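Local coordinates for teicoplanin pseudoaglycone deacetylases Orf2 (Actinoplanes teichomyceticus, PDB 3DFF), which is a zinc-dependent hydrolase of the PIG-L family that probably removes the N-acetyl group from a sugar of the teicoplanin pseudoaglycone, at residues H92-D97 and V133-D138; Y100-L103 and R107-T110; E217-K222 and R246-A251. One frame throughout, in Å; residues are numbered along the deposited sequence.

Contact 1 (H92-D97 and V133-D138)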
ATOM      1  N   HIS A  92      -6.210  11.349  -1.717  1.00 19.07           N
ATOM      2  CA  HIS A  92      -6.622  10.574  -0.552  1.00 18.76           C
ATOM      3  C   HIS A  92      -8.057  10.065  -0.671  1.00 18.95           C
ATOM      4  O   HIS A  92      -9.016  10.854  -0.694  1.00 20.23           O
ATOM      5  CB  HIS A  92      -6.424  11.400   0.716  1.00 18.76           C
ATOM      6  CG  HIS A  92      -4.985  11.659   1.046  1.00 18.46           C
ATOM      7  ND1 HIS A  92      -4.570  12.720   1.818  1.00 20.85           N
ATOM      8  CD2 HIS A  92      -3.862  10.989   0.692  1.00 20.35           C
ATOM      9  CE1 HIS A  92      -3.253  12.673   1.951  1.00 18.76           C
ATOM     10  NE2 HIS A  92      -2.800  11.643   1.261  1.00 18.93           N
ATOM     11  N   GLY A  93      -8.200   8.745  -0.744  1.00 17.68           N
ATOM     12  CA  GLY A  93      -9.489   8.086  -0.957  1.00 17.58           C
ATOM     13  C   GLY A  93     -10.398   8.106   0.264  1.00 16.90           C
ATOM     14  O   GLY A  93     -10.000   8.596   1.337  1.00 17.45           O
ATOM     15  N   ARG A  94     -11.599   7.553   0.079  1.00 17.29           N
ATOM     16  CA  ARG A  94     -12.698   7.655   1.033  1.00 17.85           C
ATOM     17  C   ARG A  94     -12.863   6.423   1.924  1.00 16.75           C
ATOM     18  O   ARG A  94     -13.696   6.425   2.827  1.00 16.71           O
ATOM     19  CB  ARG A  94     -14.020   7.853   0.258  1.00 16.99           C
ATOM     20  CG  ARG A  94     -14.489   6.631  -0.492  1.00 18.75           C
ATOM     21  CD  ARG A  94     -15.826   6.916  -1.181  1.00 18.75           C
ATOM     22  NE  ARG A  94     -16.094   5.986  -2.262  1.00 20.88           N
ATOM     23  CZ  ARG A  94     -16.913   4.943  -2.203  1.00 21.31           C
ATOM     24  NH1 ARG A  94     -17.580   4.638  -1.086  1.00 22.88           N
ATOM     25  NH2 ARG A  94     -17.063   4.202  -3.291  1.00 25.12           N
ATOM     26  N   PHE A  95     -12.085   5.370   1.688  1.00 15.95           N
ATOM     27  CA  PHE A  95     -12.356   4.094   2.355  1.00 15.75           C
ATOM     28  C   PHE A  95     -11.720   4.011   3.718  1.00 15.96           C
ATOM     29  O   PHE A  95     -10.608   4.490   3.909  1.00 16.33           O
ATOM     30  CB  PHE A  95     -11.908   2.930   1.469  1.00 15.40           C
ATOM     31  CG  PHE A  95     -12.623   2.917   0.156  1.00 15.33           C
ATOM     32  CD1 PHE A  95     -13.892   2.364   0.053  1.00 17.54           C
ATOM     33  CD2 PHE A  95     -12.065   3.561  -0.952  1.00 13.86           C
ATOM     34  CE1 PHE A  95     -14.594   2.413  -1.162  1.00 17.24           C
ATOM     35  CE2 PHE A  95     -12.765   3.628  -2.171  1.00 16.86           C
ATOM     36  CZ  PHE A  95     -14.005   3.026  -2.280  1.00 16.77           C
ATOM     37  N   LEU A  96     -12.436   3.381   4.651  1.00 16.04           N
ATOM     38  CA  LEU A  96     -11.944   3.285   6.014  1.00 16.67           C
ATOM     39  C   LEU A  96     -10.959   2.135   6.176  1.00 15.85           C
ATOM     40  O   LEU A  96     -11.262   0.992   5.822  1.00 16.24           O
ATOM     41  CB  LEU A  96     -13.122   3.043   6.968  1.00 16.96           C
ATOM     42  CG  LEU A  96     -14.060   4.224   7.191  1.00 20.83           C
ATOM     43  CD1 LEU A  96     -15.215   3.775   8.096  1.00 21.18           C
ATOM     44  CD2 LEU A  96     -13.368   5.392   7.790  1.00 23.16           C
ATOM     45  N   ASP A  97      -9.818   2.445   6.790  1.00 16.73           N
ATOM     46  CA  ASP A  97      -8.871   1.413   7.195  1.00 17.99           C
ATOM     47  C   ASP A  97      -9.598   0.299   7.963  1.00 17.76           C
ATOM     48  O   ASP A  97     -10.548   0.571   8.682  1.00 17.55           O
ATOM     49  CB  ASP A  97      -7.793   2.000   8.092  1.00 18.63           C
ATOM     50  CG  ASP A  97      -6.692   0.993   8.375  1.00 22.07           C
ATOM     51  OD1 ASP A  97      -6.913   0.010   9.125  1.00 25.28           O
ATOM     52  OD2 ASP A  97      -5.623   1.146   7.799  1.00 27.46           O
ATOM     53  N   VAL A 133     -14.681  -4.522  -2.415  1.00 19.34           N
ATOM     54  CA  VAL A 133     -13.799  -4.522  -3.578  1.00 19.32           C
ATOM     55  C   VAL A 133     -14.490  -3.852  -4.751  1.00 19.27           C
ATOM     56  O   VAL A 133     -13.866  -3.079  -5.483  1.00 19.44           O
ATOM     57  CB  VAL A 133     -13.340  -5.937  -3.951  1.00 19.81           C
ATOM     58  CG1 VAL A 133     -12.638  -5.932  -5.316  1.00 20.48           C
ATOM     59  CG2 VAL A 133     -12.426  -6.495  -2.851  1.00 21.30           C
ATOM     60  N   GLY A 134     -15.785  -4.115  -4.897  1.00 19.38           N
ATOM     61  CA  GLY A 134     -16.566  -3.474  -5.962  1.00 20.16           C
ATOM     62  C   GLY A 134     -16.571  -1.958  -5.859  1.00 20.00           C
ATOM     63  O   GLY A 134     -16.390  -1.251  -6.857  1.00 21.15           O
ATOM     64  N   GLU A 135     -16.773  -1.445  -4.649  1.00 19.36           N
ATOM     65  CA  GLU A 135     -16.750  -0.007  -4.425  1.00 19.57           C
ATOM     66  C   GLU A 135     -15.386   0.586  -4.728  1.00 18.80           C
ATOM     67  O   GLU A 135     -15.293   1.633  -5.351  1.00 18.32           O
ATOM     68  CB  GLU A 135     -17.148   0.321  -2.990  1.00 20.73           C
ATOM     69  CG  GLU A 135     -18.599  -0.028  -2.662  1.00 24.40           C
ATOM     70  CD  GLU A 135     -19.582   1.047  -3.059  1.00 32.91           C
ATOM     71  OE1 GLU A 135     -19.152   2.183  -3.369  1.00 36.06           O
ATOM     72  OE2 GLU A 135     -20.800   0.758  -3.048  1.00 37.53           O
ATOM     73  N   VAL A 136     -14.320  -0.072  -4.270  1.00 17.31           N
ATOM     74  CA  VAL A 136     -12.988   0.439  -4.537  1.00 17.12           C
ATOM     75  C   VAL A 136     -12.727   0.442  -6.044  1.00 17.18           C
ATOM     76  O   VAL A 136     -12.145   1.400  -6.565  1.00 18.30           O
ATOM     77  CB  VAL A 136     -11.912  -0.383  -3.802  1.00 16.87           C
ATOM     78  CG1 VAL A 136     -10.514   0.143  -4.130  1.00 15.88           C
ATOM     79  CG2 VAL A 136     -12.145  -0.302  -2.286  1.00 15.03           C
ATOM     80  N   ALA A 137     -13.136  -0.635  -6.716  1.00 18.22           N
ATOM     81  CA  ALA A 137     -12.984  -0.746  -8.169  1.00 19.44           C
ATOM     82  C   ALA A 137     -13.705   0.407  -8.882  1.00 20.45           C
ATOM     83  O   ALA A 137     -13.180   0.960  -9.843  1.00 19.89           O
ATOM     84  CB  ALA A 137     -13.492  -2.074  -8.647  1.00 19.58           C
ATOM     85  N   ASP A 138     -14.888   0.776  -8.385  1.00 20.37           N
ATOM     86  CA  ASP A 138     -15.647   1.910  -8.949  1.00 21.86           C
ATOM     87  C   ASP A 138     -14.819   3.184  -8.884  1.00 21.54           C
ATOM     88  O   ASP A 138     -14.692   3.920  -9.876  1.00 21.88           O
ATOM     89  CB  ASP A 138     -16.968   2.137  -8.195  1.00 22.49           C
ATOM     90  CG  ASP A 138     -18.021   1.076  -8.477  1.00 27.22           C
ATOM     91  OD1 ASP A 138     -17.808   0.186  -9.330  1.00 31.54           O
ATOM     92  OD2 ASP A 138     -19.100   1.133  -7.828  1.00 32.68           O
TER
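F95 turns its ring onto the helix 126-147, where V136 and E135 receive it. From CB the side chain leaves the loop with CG anti to the carbonyl carbon, which sends the ring toward the helix. CG is already in touch with the CG2 methyl of V136; the methyl lies over the middle of the ring, so CD1, CD2, CE1 and CE2 are all about as far from it. V136 CG2 sits 3.7 Å from the F95 ring centroid and only 7° off the ring normal, a CH-pi contact. Farther out, F95 CE1 comes to 3.8 Å from E135 CB. The tip, CZ, goes deepest into the helix surface: it lies 3.6 Å from V136 CA and equally close to E135 O, which approaches the ring obliquely.

The other ring face belongs to R94. With chi1 at 71° the arginine chain folds back across its neighbour, so R94 CG stands 3.8 Å above the F95 ring plane and the extended chain carries the guanidinium on until F95 CZ lies over one of its faces, toward the rim. There R94 NH2 donates to E135 OE1 at 2.9 Å, nearly straight at 167° and close to the guanidinium plane, while the E135 carboxylate stands almost perpendicular to it. The same arginine also bridges through NE to D139, one turn further along the helix. The phenylalanine is thus sandwiched between arginine and valine, joining helix 126-147 to the loop that follows strand 89-92 in this Rossmann-like PIG-L fold and leads to D97, seen to bind zinc in a crystal structure of this protein but not in this model.

Contact 2 (Y100-L103 and R107-T110)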
ATOM      1  N   TYR A 100     -11.138   0.693  11.413  1.00 16.46           N
ATOM      2  CA  TYR A 100     -12.274   1.572  11.632  1.00 16.73           C
ATOM      3  C   TYR A 100     -13.572   0.997  11.088  1.00 17.17           C
ATOM      4  O   TYR A 100     -14.629   1.594  11.318  1.00 18.64           O
ATOM      5  CB  TYR A 100     -12.049   2.956  10.994  1.00 17.94           C
ATOM      6  CG  TYR A 100     -10.769   3.642  11.428  1.00 16.01           C
ATOM      7  CD1 TYR A 100     -10.498   3.896  12.799  1.00 16.90           C
ATOM      8  CD2 TYR A 100      -9.819   4.036  10.485  1.00 17.87           C
ATOM      9  CE1 TYR A 100      -9.329   4.528  13.191  1.00 16.66           C
ATOM     10  CE2 TYR A 100      -8.632   4.676  10.882  1.00 17.94           C
ATOM     11  CZ  TYR A 100      -8.398   4.910  12.229  1.00 18.19           C
ATOM     12  OH  TYR A 100      -7.211   5.522  12.605  1.00 18.66           O
ATOM     13  N   ARG A 101     -13.489  -0.114  10.349  1.00 17.97           N
ATOM     14  CA  ARG A 101     -14.681  -0.637   9.676  1.00 18.13           C
ATOM     15  C   ARG A 101     -15.534  -1.479  10.617  1.00 19.15           C
ATOM     16  O   ARG A 101     -15.034  -2.082  11.559  1.00 18.33           O
ATOM     17  CB  ARG A 101     -14.322  -1.458   8.431  1.00 17.84           C
ATOM     18  CG  ARG A 101     -13.652  -0.619   7.326  1.00 18.57           C
ATOM     19  CD  ARG A 101     -13.850  -1.263   5.939  1.00 18.64           C
ATOM     20  NE  ARG A 101     -13.268  -2.596   5.766  1.00 19.13           N
ATOM     21  CZ  ARG A 101     -11.988  -2.816   5.475  1.00 19.11           C
ATOM     22  NH1 ARG A 101     -11.141  -1.804   5.392  1.00 16.81           N
ATOM     23  NH2 ARG A 101     -11.542  -4.043   5.301  1.00 22.04           N
ATOM     24  N   LYS A 102     -16.836  -1.517  10.324  1.00 19.58           N
ATOM     25  CA  LYS A 102     -17.785  -2.370  11.027  1.00 21.01           C
ATOM     26  C   LYS A 102     -18.360  -3.460  10.123  1.00 21.74           C
ATOM     27  O   LYS A 102     -18.373  -3.310   8.891  1.00 22.24           O
ATOM     28  CB  LYS A 102     -18.931  -1.542  11.566  1.00 21.50           C
ATOM     29  CG  LYS A 102     -18.543  -0.730  12.786  1.00 23.75           C
ATOM     30  CD  LYS A 102     -19.737   0.010  13.329  1.00 26.94           C
ATOM     31  CE  LYS A 102     -19.388   0.776  14.585  1.00 27.96           C
ATOM     32  NZ  LYS A 102     -20.573   1.533  15.071  1.00 32.01           N
ATOM     33  N   LEU A 103     -18.815  -4.547  10.751  1.00 22.66           N
ATOM     34  CA  LEU A 103     -19.496  -5.643  10.061  1.00 23.92           C
ATOM     35  C   LEU A 103     -20.947  -5.285   9.839  1.00 25.21           C
ATOM     36  O   LEU A 103     -21.474  -4.413  10.518  1.00 25.69           O
ATOM     37  CB  LEU A 103     -19.423  -6.927  10.892  1.00 23.99           C
ATOM     38  CG  LEU A 103     -18.035  -7.484  11.237  1.00 23.23           C
ATOM     39  CD1 LEU A 103     -18.165  -8.799  11.943  1.00 25.85           C
ATOM     40  CD2 LEU A 103     -17.174  -7.622   9.992  1.00 23.96           C
ATOM     41  N   ARG A 107     -20.770  -5.267  14.740  1.00 24.03           N
ATOM     42  CA  ARG A 107     -19.485  -5.519  15.400  1.00 22.55           C
ATOM     43  C   ARG A 107     -18.368  -4.810  14.634  1.00 21.49           C
ATOM     44  O   ARG A 107     -18.510  -4.523  13.452  1.00 20.73           O
ATOM     45  CB  ARG A 107     -19.188  -7.015  15.494  1.00 22.37           C
ATOM     46  CG  ARG A 107     -20.071  -7.763  16.524  1.00 22.77           C
ATOM     47  CD  ARG A 107     -19.640  -9.214  16.672  1.00 24.36           C
ATOM     48  NE  ARG A 107     -19.764  -9.933  15.407  1.00 25.35           N
ATOM     49  CZ  ARG A 107     -18.995 -10.953  15.042  1.00 28.60           C
ATOM     50  NH1 ARG A 107     -18.031 -11.398  15.839  1.00 28.21           N
ATOM     51  NH2 ARG A 107     -19.190 -11.533  13.861  1.00 30.84           N
ATOM     52  N   TRP A 108     -17.264  -4.502  15.318  1.00 20.21           N
ATOM     53  CA  TRP A 108     -16.065  -4.035  14.617  1.00 19.81           C
ATOM     54  C   TRP A 108     -15.517  -5.150  13.753  1.00 19.56           C
ATOM     55  O   TRP A 108     -15.593  -6.336  14.111  1.00 19.21           O
ATOM     56  CB  TRP A 108     -14.985  -3.650  15.621  1.00 19.49           C
ATOM     57  CG  TRP A 108     -15.363  -2.476  16.474  1.00 19.32           C
ATOM     58  CD1 TRP A 108     -15.648  -2.499  17.816  1.00 19.92           C
ATOM     59  CD2 TRP A 108     -15.506  -1.116  16.056  1.00 18.43           C
ATOM     60  NE1 TRP A 108     -15.957  -1.237  18.249  1.00 20.49           N
ATOM     61  CE2 TRP A 108     -15.874  -0.366  17.194  1.00 19.33           C
ATOM     62  CE3 TRP A 108     -15.346  -0.451  14.829  1.00 18.59           C
ATOM     63  CZ2 TRP A 108     -16.078   1.013  17.144  1.00 19.88           C
ATOM     64  CZ3 TRP A 108     -15.569   0.917  14.770  1.00 20.25           C
ATOM     65  CH2 TRP A 108     -15.930   1.639  15.933  1.00 19.41           C
ATOM     66  N   LEU A 109     -14.916  -4.786  12.628  1.00 18.39           N
ATOM     67  CA  LEU A 109     -14.258  -5.767  11.787  1.00 18.97           C
ATOM     68  C   LEU A 109     -13.046  -6.394  12.502  1.00 19.12           C
ATOM     69  O   LEU A 109     -12.841  -7.615  12.479  1.00 19.17           O
ATOM     70  CB  LEU A 109     -13.806  -5.098  10.483  1.00 18.51           C
ATOM     71  CG  LEU A 109     -12.943  -5.953   9.562  1.00 18.47           C
ATOM     72  CD1 LEU A 109     -13.647  -7.211   9.085  1.00 20.12           C
ATOM     73  CD2 LEU A 109     -12.566  -5.103   8.374  1.00 20.03           C
ATOM     74  N   THR A 110     -12.224  -5.540  13.114  1.00 19.53           N
ATOM     75  CA  THR A 110     -10.970  -5.986  13.730  1.00 20.14           C
ATOM     76  C   THR A 110     -11.080  -5.891  15.257  1.00 20.91           C
ATOM     77  O   THR A 110     -11.655  -4.951  15.798  1.00 19.93           O
ATOM     78  CB  THR A 110      -9.766  -5.144  13.237  1.00 20.89           C
ATOM     79  OG1 THR A 110      -9.967  -3.805  13.640  1.00 25.23           O
ATOM     80  CG2 THR A 110      -9.677  -5.168  11.719  1.00 19.09           C
TER
HETATM   81  O   HOH W   1     -12.527  -2.563  12.800  1.00 17.58           O
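K102 and W108 face each other across a short antiparallel, hairpin-like turn, forming a single non-hydrogen-bonded pair with their CA atoms 4.3 Å apart. The backbone bonds lie on either side of that pair. L109 N donates to R101 O at 2.9 Å, and L103 N to R107 O at 2.7 Å. R107 O also receives a CA-H...O contact from K102, while R101 O is bonded by water 1, which in turn accepts from T110 N, so that R101 O is linked to two successive backbone N-H groups.

The contact between lysine and indole is mostly one of CH groups. K102, its chain fully extended, passes obliquely over W108, and its CE lies 4.0 Å from the centroid of the six-membered ring, shifted toward the rim; the more distant NZ adds at most a weak cation-pi attraction. The carbonyl oxygens of Y100 and R101 meet the same indole at its edge, in plane.

Van der Waals contacts gather round the two leucines. L103 CD2 touches L109 CD1 at 3.7 Å, the two chains crossing at about a right angle. L109 runs alongside R101 in the same direction and sets its CD2 methyl 3.4 Å from R101 NH2, obliquely to the guanidinium. That arginine is salt-bridged through NH1 to D163 and probably bonded to L96 O as well, which ties the hairpin to the zinc-site region. R107 is salt-bridged through NE to D105, inside the turn itself. Its chain bends at chi3 (-61°), and over one face of its guanidinium lies the methyl L103 CD1, 3.5 Å from R107 NH2.

Contact 3 (E217-K222 and R246-A251); sequences EMRSQK and RLDEHA
R219 and D248 span two helices, 216-226 and 243-254, with a side-on, two-pronged salt bridge near the protein surface. Both helices lie in the chain between the edge strand 204-211 and strand 263-269. Along the first segment, M218, present as selenomethionine, packs on helix 19-33 and takes no part. R219 comes next and carries the contact. Its CG is anti to the backbone N (chi1 172°) and the chain runs extended to NE, long enough to cover a gap in which the nearest CA atoms, those of R219 and D248, are 9.3 Å apart. R219 NE donates to D248 OD1 at 2.9 Å, almost straight at 171°, and R219 NH2 to D248 OD2, also at 2.9 Å. Both oxygens use their syn lone pairs, and the guanidinium and carboxylate planes are only 23° apart; two bonds to two oxygens should restrict rotation of either group. Y260 from a loop touches both partners, and F223 packs against D248. Further on, K222 also points toward helix 243-254, but its NZ is held by E262, Y260 and the carbonyl of L22. Its aliphatic chain only nears the second segment, K222 CE stopping 5.0 Å from L247 CD1.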
ATOM      1  N   GLU A 217      21.053   8.548  -5.101  1.00 30.47           N
ATOM      2  CA  GLU A 217      20.274   9.748  -4.783  1.00 31.62           C
ATOM      3  C   GLU A 217      18.796   9.411  -4.581  1.00 31.49           C
ATOM      4  O   GLU A 217      18.131   9.989  -3.706  1.00 31.53           O
ATOM      5  CB  GLU A 217      20.442  10.803  -5.889  1.00 32.08           C
ATOM      6  CG  GLU A 217      21.817  11.492  -5.904  1.00 34.58           C
ATOM      7  CD  GLU A 217      22.948  10.594  -6.396  1.00 36.99           C
ATOM      8  OE1 GLU A 217      22.699   9.712  -7.253  1.00 34.82           O
ATOM      9  OE2 GLU A 217      24.095  10.779  -5.923  1.00 39.46           O
HETATM   10  N   MSE A 218      18.302   8.473  -5.387  1.00 31.19           N
HETATM   11  CA  MSE A 218      16.912   8.002  -5.311  1.00 31.87           C
HETATM   12  C   MSE A 218      16.678   7.162  -4.063  1.00 30.20           C
HETATM   13  O   MSE A 218      15.611   7.235  -3.453  1.00 29.53           O
HETATM   14  CB  MSE A 218      16.540   7.181  -6.539  1.00 32.95           C
HETATM   15  CG  MSE A 218      16.616   7.913  -7.881  1.00 39.83           C
HETATM   16 SE   MSE A 218      15.497   9.513  -7.963  1.00 57.36          SE
HETATM   17  CE  MSE A 218      16.843  10.868  -7.536  1.00 51.45           C
ATOM     18  N   ARG A 219      17.658   6.334  -3.700  1.00 28.21           N
ATOM     19  CA  ARG A 219      17.550   5.572  -2.464  1.00 26.72           C
ATOM     20  C   ARG A 219      17.467   6.536  -1.290  1.00 26.75           C
ATOM     21  O   ARG A 219      16.645   6.358  -0.389  1.00 25.67           O
ATOM     22  CB  ARG A 219      18.734   4.609  -2.289  1.00 26.91           C
ATOM     23  CG  ARG A 219      18.767   3.928  -0.918  1.00 25.37           C
ATOM     24  CD  ARG A 219      20.114   3.262  -0.633  1.00 26.42           C
ATOM     25  NE  ARG A 219      20.322   2.975   0.791  1.00 25.64           N
ATOM     26  CZ  ARG A 219      20.747   3.847   1.713  1.00 26.03           C
ATOM     27  NH1 ARG A 219      20.996   5.119   1.405  1.00 26.44           N
ATOM     28  NH2 ARG A 219      20.891   3.453   2.972  1.00 25.80           N
ATOM     29  N   SER A 220      18.328   7.555  -1.297  1.00 25.81           N
ATOM     30  CA  SER A 220      18.353   8.519  -0.218  1.00 26.36           C
ATOM     31  C   SER A 220      16.994   9.225  -0.139  1.00 25.80           C
ATOM     32  O   SER A 220      16.455   9.424   0.948  1.00 25.53           O
ATOM     33  CB  SER A 220      19.486   9.535  -0.431  1.00 26.62           C
ATOM     34  OG  SER A 220      19.550  10.445   0.652  1.00 28.97           O
ATOM     35  N   GLN A 221      16.452   9.570  -1.301  1.00 25.51           N
ATOM     36  CA  GLN A 221      15.204  10.325  -1.372  1.00 25.18           C
ATOM     37  C   GLN A 221      14.062   9.466  -0.840  1.00 24.49           C
ATOM     38  O   GLN A 221      13.285   9.915   0.005  1.00 24.09           O
ATOM     39  CB  GLN A 221      14.943  10.756  -2.808  1.00 25.93           C
ATOM     40  CG  GLN A 221      13.844  11.783  -2.950  1.00 28.87           C
ATOM     41  CD  GLN A 221      13.680  12.240  -4.376  1.00 32.18           C
ATOM     42  OE1 GLN A 221      14.322  11.712  -5.299  1.00 35.13           O
ATOM     43  NE2 GLN A 221      12.825  13.240  -4.576  1.00 32.75           N
ATOM     44  N   LYS A 222      14.001   8.222  -1.307  1.00 23.72           N
ATOM     45  CA  LYS A 222      13.025   7.254  -0.800  1.00 22.63           C
ATOM     46  C   LYS A 222      13.100   7.154   0.725  1.00 22.35           C
ATOM     47  O   LYS A 222      12.093   7.294   1.415  1.00 22.50           O
ATOM     48  CB  LYS A 222      13.266   5.870  -1.396  1.00 22.48           C
ATOM     49  CG  LYS A 222      12.246   4.814  -0.876  1.00 21.45           C
ATOM     50  CD  LYS A 222      12.612   3.392  -1.318  1.00 21.12           C
ATOM     51  CE  LYS A 222      11.678   2.372  -0.659  1.00 22.02           C
ATOM     52  NZ  LYS A 222      11.703   1.031  -1.330  1.00 21.59           N
ATOM     53  N   ARG A 246      17.367  -3.531   6.790  1.00 23.81           N
ATOM     54  CA  ARG A 246      16.621  -4.662   6.255  1.00 23.67           C
ATOM     55  C   ARG A 246      16.184  -4.410   4.830  1.00 22.67           C
ATOM     56  O   ARG A 246      16.228  -5.310   4.006  1.00 22.95           O
ATOM     57  CB  ARG A 246      15.422  -4.979   7.149  1.00 24.22           C
ATOM     58  CG  ARG A 246      15.799  -5.815   8.365  1.00 26.62           C
ATOM     59  CD  ARG A 246      14.589  -6.151   9.183  1.00 30.34           C
ATOM     60  NE  ARG A 246      14.206  -5.023  10.025  1.00 34.22           N
ATOM     61  CZ  ARG A 246      13.037  -4.392   9.967  1.00 35.04           C
ATOM     62  NH1 ARG A 246      12.107  -4.786   9.109  1.00 37.11           N
ATOM     63  NH2 ARG A 246      12.795  -3.380  10.784  1.00 35.21           N
ATOM     64  N   LEU A 247      15.790  -3.173   4.535  1.00 22.60           N
ATOM     65  CA  LEU A 247      15.453  -2.811   3.152  1.00 21.52           C
ATOM     66  C   LEU A 247      16.672  -2.873   2.223  1.00 20.87           C
ATOM     67  O   LEU A 247      16.575  -3.361   1.105  1.00 21.12           O
ATOM     68  CB  LEU A 247      14.800  -1.427   3.101  1.00 21.08           C
ATOM     69  CG  LEU A 247      13.447  -1.287   3.816  1.00 21.77           C
ATOM     70  CD1 LEU A 247      12.919   0.124   3.578  1.00 22.04           C
ATOM     71  CD2 LEU A 247      12.418  -2.318   3.362  1.00 23.97           C
ATOM     72  N   ASP A 248      17.814  -2.392   2.709  1.00 21.79           N
ATOM     73  CA  ASP A 248      19.062  -2.437   1.934  1.00 21.98           C
ATOM     74  C   ASP A 248      19.491  -3.883   1.660  1.00 22.22           C
ATOM     75  O   ASP A 248      19.903  -4.201   0.547  1.00 22.62           O
ATOM     76  CB  ASP A 248      20.170  -1.708   2.692  1.00 22.46           C
ATOM     77  CG  ASP A 248      20.154  -0.194   2.468  1.00 22.54           C
ATOM     78  OD1 ASP A 248      19.573   0.279   1.467  1.00 26.38           O
ATOM     79  OD2 ASP A 248      20.763   0.524   3.295  1.00 28.14           O
ATOM     80  N   GLU A 249      19.383  -4.733   2.681  1.00 21.95           N
ATOM     81  CA  GLU A 249      19.775  -6.135   2.575  1.00 22.25           C
ATOM     82  C   GLU A 249      18.856  -6.881   1.619  1.00 21.91           C
ATOM     83  O   GLU A 249      19.300  -7.710   0.824  1.00 21.88           O
ATOM     84  CB  GLU A 249      19.776  -6.801   3.953  1.00 22.67           C
ATOM     85  CG  GLU A 249      20.154  -8.312   3.967  1.00 24.63           C
ATOM     86  CD  GLU A 249      21.465  -8.651   3.226  1.00 28.18           C
ATOM     87  OE1 GLU A 249      22.300  -7.744   2.992  1.00 28.12           O
ATOM     88  OE2 GLU A 249      21.661  -9.839   2.878  1.00 30.37           O
ATOM     89  N   HIS A 250      17.571  -6.540   1.658  1.00 21.07           N
ATOM     90  CA  HIS A 250      16.626  -7.180   0.778  1.00 22.00           C
ATOM     91  C   HIS A 250      16.949  -6.857  -0.674  1.00 21.43           C
ATOM     92  O   HIS A 250      16.952  -7.743  -1.525  1.00 22.20           O
ATOM     93  CB  HIS A 250      15.193  -6.754   1.129  1.00 21.67           C
ATOM     94  CG  HIS A 250      14.158  -7.440   0.296  1.00 23.52           C
ATOM     95  ND1 HIS A 250      13.777  -8.749   0.512  1.00 25.43           N
ATOM     96  CD2 HIS A 250      13.437  -7.006  -0.763  1.00 24.23           C
ATOM     97  CE1 HIS A 250      12.859  -9.085  -0.377  1.00 25.33           C
ATOM     98  NE2 HIS A 250      12.642  -8.050  -1.166  1.00 26.36           N
ATOM     99  N   ALA A 251      17.205  -5.577  -0.953  1.00 22.24           N
ATOM    100  CA  ALA A 251      17.599  -5.143  -2.283  1.00 22.93           C
ATOM    101  C   ALA A 251      18.900  -5.823  -2.701  1.00 23.99           C
ATOM    102  O   ALA A 251      19.022  -6.255  -3.837  1.00 24.08           O
ATOM    103  CB  ALA A 251      17.765  -3.651  -2.316  1.00 22.43           C
TER

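How the contacts relate
Contacts 1 and 2 belong to one region: the hairpin of contact 2 is nested in the chain loop that contact 1 closes, and their centres are about 15 Å apart. They meet where L96 O lies 2.8 Å from R101 NH1, a probable hydrogen bond. Both lie near the metal centre, whose bound zinc is held by H16, D19 and H164, and reach toward it through D97 and R101: the side chain of F95 is about 13 Å from the zinc and that of R101 about 11 Å. Contact 3 lies across the chain's centre, about 30 Å from contact 1 and 36 Å from contact 2 between centres, far from this zinc, though its H250 is a ligand of a separate zinc absent here.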